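Local coordinates for protein putative isomerase YbhH (Escherichia coli, PDB 6OTV) that is a putative isomerase of the PrpF family, related to diaminopimelate epimerases, whose substrate and reaction are not established, at residues A[226-229]-A[230-233]; A[245-248]-A[249-252]. All blocks are in the same frame, centred on the assembly; numbering follows the deposited sequence.

Contact 1. Residues A[226-229]-A[230-233]; sequences RIES and IRLQ
Glu228 runs alongside Arg231, one turn further along the same helix, and its carboxylate lies at the NE edge of the guanidinium group. The two side chains point the same way and form an i to i+3 salt bridge, with Arg231 NE 3.3 Å from Glu228 OE2. The bond is somewhat bent: NE comes from above the carboxylate plane, and the acceptor is tilted from the guanidinium plane, the two flat groups standing 74° apart. Glu228 reaches this position by folding back at chi2 (-68°). Arg231 first leaves the helix extended, CG opposite its own backbone N, and then turns at chi3 (78°) to bring NE beside the acid. The rest of its guanidinium is gripped by main-chain carbonyls beyond the helix, NH2 bonding to Val243 O and NH1 more weakly to Met246 O. Glu228 OE2 also has a weak bond from ND1 of His271; the two neighbours would probably help to stabilise the negative charge. Along the backbone, Arg231 N to Ile227 O and Leu232 N to Glu228 O, both 2.9 Å, are regular alpha-helical bonds. Leu232 CG packs against that same Glu228 carbonyl oxygen at 3.2 Å, while Ile230 CG1 lies equally close to Arg226 O. These turns belong to helix 221-237, whose inner side is laid on beta structure: Ile227 meets Pro251 and Leu253 of strand 250-255, Ile230 packs on Phe184 of strand 182-184, and Ser229 OG hydrogen-bonds to Asp185 OD2 just after that strand.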
loop_
_atom_site.group_PDB
_atom_site.type_symbol
_atom_site.label_atom_id
_atom_site.label_comp_id
_atom_site.label_asym_id
_atom_site.label_seq_id
_atom_site.Cartn_x
_atom_site.Cartn_y
_atom_site.Cartn_z
ATOM N N ARG A 226 -30.431 -26.748 -0.499
ATOM C CA ARG A 226 -29.224 -27.381 -1.021
ATOM C C ARG A 226 -28.051 -26.412 -1.052
ATOM O O ARG A 226 -26.905 -26.818 -0.826
ATOM C CB ARG A 226 -29.486 -27.944 -2.418
ATOM C CG ARG A 226 -30.082 -29.340 -2.418
ATOM C CD ARG A 226 -30.174 -29.912 -3.825
ATOM N NE ARG A 226 -30.325 -31.366 -3.812
ATOM C CZ ARG A 226 -31.490 -32.002 -3.726
ATOM N NH1 ARG A 226 -32.620 -31.314 -3.644
ATOM N NH2 ARG A 226 -31.526 -33.329 -3.722
ATOM N N ILE A 227 -28.314 -25.131 -1.321
ATOM C CA ILE A 227 -27.246 -24.137 -1.309
ATOM C C ILE A 227 -26.713 -23.942 0.106
ATOM O O ILE A 227 -25.498 -23.854 0.318
ATOM C CB ILE A 227 -27.742 -22.813 -1.920
ATOM C CG1 ILE A 227 -28.011 -22.982 -3.417
ATOM C CG2 ILE A 227 -26.733 -21.702 -1.690
ATOM C CD1 ILE A 227 -28.500 -21.719 -4.096
ATOM N N GLU A 228 -27.608 -23.883 1.098
ATOM C CA GLU A 228 -27.175 -23.683 2.478
ATOM C C GLU A 228 -26.344 -24.857 2.980
ATOM O O GLU A 228 -25.354 -24.659 3.694
ATOM C CB GLU A 228 -28.387 -23.461 3.384
ATOM C CG GLU A 228 -28.847 -22.019 3.453
ATOM C CD GLU A 228 -27.841 -21.124 4.151
ATOM O OE1 GLU A 228 -27.085 -21.628 5.009
ATOM O OE2 GLU A 228 -27.803 -19.916 3.840
ATOM N N SER A 229 -26.734 -26.083 2.623
ATOM C CA SER A 229 -25.958 -27.254 3.021
ATOM C C SER A 229 -24.513 -27.143 2.555
ATOM O O SER A 229 -23.586 -27.512 3.283
ATOM C CB SER A 229 -26.602 -28.524 2.461
ATOM O OG SER A 229 -25.751 -29.644 2.630
ATOM N N ILE A 230 -24.304 -26.626 1.345
ATOM C CA ILE A 230 -22.949 -26.474 0.832
ATOM C C ILE A 230 -22.257 -25.268 1.460
ATOM O O ILE A 230 -21.043 -25.298 1.690
ATOM C CB ILE A 230 -22.977 -26.375 -0.702
ATOM C CG1 ILE A 230 -23.776 -27.538 -1.293
ATOM C CG2 ILE A 230 -21.566 -26.365 -1.267
ATOM C CD1 ILE A 230 -23.955 -27.456 -2.794
ATOM N N ARG A 231 -23.005 -24.203 1.763
ATOM C CA ARG A 231 -22.383 -22.996 2.303
ATOM C C ARG A 231 -21.886 -23.218 3.725
ATOM O O ARG A 231 -20.750 -22.861 4.058
ATOM C CB ARG A 231 -23.359 -21.824 2.262
ATOM C CG ARG A 231 -22.713 -20.519 2.701
ATOM C CD ARG A 231 -23.706 -19.380 2.746
ATOM N NE ARG A 231 -24.549 -19.422 3.935
ATOM C CZ ARG A 231 -24.255 -18.818 5.082
ATOM N NH1 ARG A 231 -23.132 -18.120 5.200
ATOM N NH2 ARG A 231 -25.084 -18.910 6.113
ATOM N N LEU A 232 -22.737 -23.784 4.587
ATOM C CA LEU A 232 -22.306 -24.104 5.944
ATOM C C LEU A 232 -21.110 -25.046 5.926
ATOM O O LEU A 232 -20.177 -24.895 6.722
ATOM C CB LEU A 232 -23.463 -24.724 6.732
ATOM C CG LEU A 232 -24.782 -23.949 6.796
ATOM C CD1 LEU A 232 -25.856 -24.775 7.487
ATOM C CD2 LEU A 232 -24.599 -22.615 7.498
ATOM N N GLN A 233 -21.115 -26.015 5.009
ATOM C CA GLN A 233 -19.999 -26.947 4.905
ATOM C C GLN A 233 -18.749 -26.255 4.368
ATOM O O GLN A 233 -17.633 -26.549 4.812
ATOM C CB GLN A 233 -20.395 -28.124 4.013
ATOM C CG GLN A 233 -20.010 -29.491 4.557
ATOM C CD GLN A 233 -20.621 -30.628 3.755
ATOM O OE1 GLN A 233 -21.734 -30.512 3.240
ATOM N NE2 GLN A 233 -19.890 -31.732 3.639
#

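Contact 2. Residues A[245-248]-A[249-252]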
loop_
_atom_site.group_PDB
_atom_site.type_symbol
_atom_site.label_atom_id
_atom_site.label_comp_id
_atom_site.label_asym_id
_atom_site.label_seq_id
_atom_site.Cartn_x
_atom_site.Cartn_y
_atom_site.Cartn_z
ATOM N N ASN A 245 -25.141 -17.704 10.913
ATOM C CA ASN A 245 -25.581 -16.324 11.083
ATOM C C ASN A 245 -24.627 -15.313 10.465
ATOM O O ASN A 245 -24.885 -14.108 10.550
ATOM C CB ASN A 245 -25.776 -16.002 12.568
ATOM N N MET A 246 -23.532 -15.762 9.864
ATOM C CA MET A 246 -22.651 -14.875 9.124
ATOM C C MET A 246 -23.147 -14.719 7.693
ATOM O O MET A 246 -23.890 -15.553 7.168
ATOM C CB MET A 246 -21.216 -15.406 9.126
ATOM C CG MET A 246 -20.537 -15.348 10.487
ATOM S SD MET A 246 -19.382 -16.703 10.800
ATOM C CE MET A 246 -17.916 -16.143 9.935
ATOM N N VAL A 247 -22.727 -13.623 7.061
ATOM C CA VAL A 247 -23.077 -13.341 5.674
ATOM C C VAL A 247 -22.005 -13.830 4.708
ATOM O O VAL A 247 -22.074 -13.532 3.513
ATOM C CB VAL A 247 -23.360 -11.844 5.464
ATOM C CG1 VAL A 247 -24.571 -11.411 6.283
ATOM C CG2 VAL A 247 -22.148 -10.998 5.832
ATOM N N ILE A 248 -21.008 -14.560 5.200
ATOM C CA ILE A 248 -19.979 -15.141 4.342
ATOM C C ILE A 248 -19.877 -16.634 4.646
ATOM O O ILE A 248 -20.226 -17.062 5.756
ATOM C CB ILE A 248 -18.626 -14.433 4.538
ATOM C CG1 ILE A 248 -18.170 -14.591 5.990
ATOM C CG2 ILE A 248 -18.720 -12.963 4.162
ATOM C CD1 ILE A 248 -16.767 -14.147 6.258
ATOM N N PRO A 249 -19.428 -17.475 3.688
ATOM C CA PRO A 249 -19.086 -17.083 2.315
ATOM C C PRO A 249 -20.328 -16.843 1.472
ATOM O O PRO A 249 -21.374 -17.415 1.764
ATOM C CB PRO A 249 -18.303 -18.286 1.794
ATOM C CG PRO A 249 -18.939 -19.436 2.496
ATOM C CD PRO A 249 -19.205 -18.919 3.899
ATOM N N LYS A 250 -20.217 -15.993 0.461
ATOM C CA LYS A 250 -21.334 -15.753 -0.440
ATOM C C LYS A 250 -21.362 -16.844 -1.504
ATOM O O LYS A 250 -20.418 -16.943 -2.296
ATOM C CB LYS A 250 -21.204 -14.388 -1.100
ATOM C CG LYS A 250 -21.175 -13.220 -0.135
ATOM C CD LYS A 250 -22.506 -12.478 -0.094
ATOM C CE LYS A 250 -22.364 -11.121 0.605
ATOM N NZ LYS A 250 -21.757 -11.246 1.962
ATOM N N PRO A 251 -22.395 -17.686 -1.548
ATOM C CA PRO A 251 -22.460 -18.709 -2.600
ATOM C C PRO A 251 -22.818 -18.092 -3.942
ATOM O O PRO A 251 -23.625 -17.162 -4.026
ATOM C CB PRO A 251 -23.554 -19.663 -2.104
ATOM C CG PRO A 251 -24.401 -18.832 -1.206
ATOM C CD PRO A 251 -23.488 -17.824 -0.570
ATOM N N VAL A 252 -22.186 -18.605 -4.996
ATOM C CA VAL A 252 -22.364 -18.096 -6.352
ATOM C C VAL A 252 -22.667 -19.266 -7.274
ATOM O O VAL A 252 -21.837 -20.170 -7.427
ATOM C CB VAL A 252 -21.125 -17.338 -6.859
ATOM C CG1 VAL A 252 -21.367 -16.870 -8.281
ATOM C CG2 VAL A 252 -20.796 -16.167 -5.942
#
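Lys250 curls back over the chain just before it, setting its ammonium group on the carbonyl oxygen of Val247, three residues earlier. The hydrogen bond from Lys250 NZ to Val247 O measures 2.8 Å; the donor stands 40° above the carbonyl plane and well off the line of the C=O bond. Two bends make the return possible. Lys250 starts with CG opposite its own carbonyl carbon, then turns at chi2 (-103°), away from a staggered value, and again at chi4 (-54°), with an extended chi3 between them. Its methylenes therefore arch round the acceptor, CG, CD and CE each lying 3.8 Å from Val247 O. Val247 runs beside the lysine in the same direction, and its CG2 approaches NZ to 3.9 Å. From Ile248 it is again CG2 that comes near the ammonium, at 4.1 Å, the two side chains crossing at a slant. Ile248 holds CG1 between its backbone N and carbonyl carbon, which leaves CG2 as the branch nearer the lysine. The peptide between Ile248 and Pro249 is cis, a sharp change of direction just where the loop passes into strand 250-255. Behind the turn the Pro249 ring rests against Met238, while Lys250 also touches Tyr267 of strand 263-267. A bound acetate, probably from the crystallisation liquor, lies about 4 Å from the lysine side chain and may mark a pocket, where an ammonium could attract an anion. Chemically, the contact is a charged amine satisfied in part by a main-chain carbonyl and flanked by aliphatic branches, a bond that joins the lysine at the start of the strand to the loop just before the cis peptide.

In the fold
Both contacts are local and follow in series: contact 1 is complete within helix 221-237 before the chain leaves that helix, and contact 2 forms in the loop that leads into strand 250-255. Neither encloses or crosses the other, and neither closes a long loop. Their centres are 10 Å apart, and Arg231 joins them. Its NH1 lies 3.1 Å from Ile248 O, while its CD packs 3.2 Å from Pro249 O and 3.7 Å from Pro251 CD. One arginine of the helix thus spans the cis-proline turn and the start of the strand, tying helix, connecting loop and strand together on one side of the chain's centre.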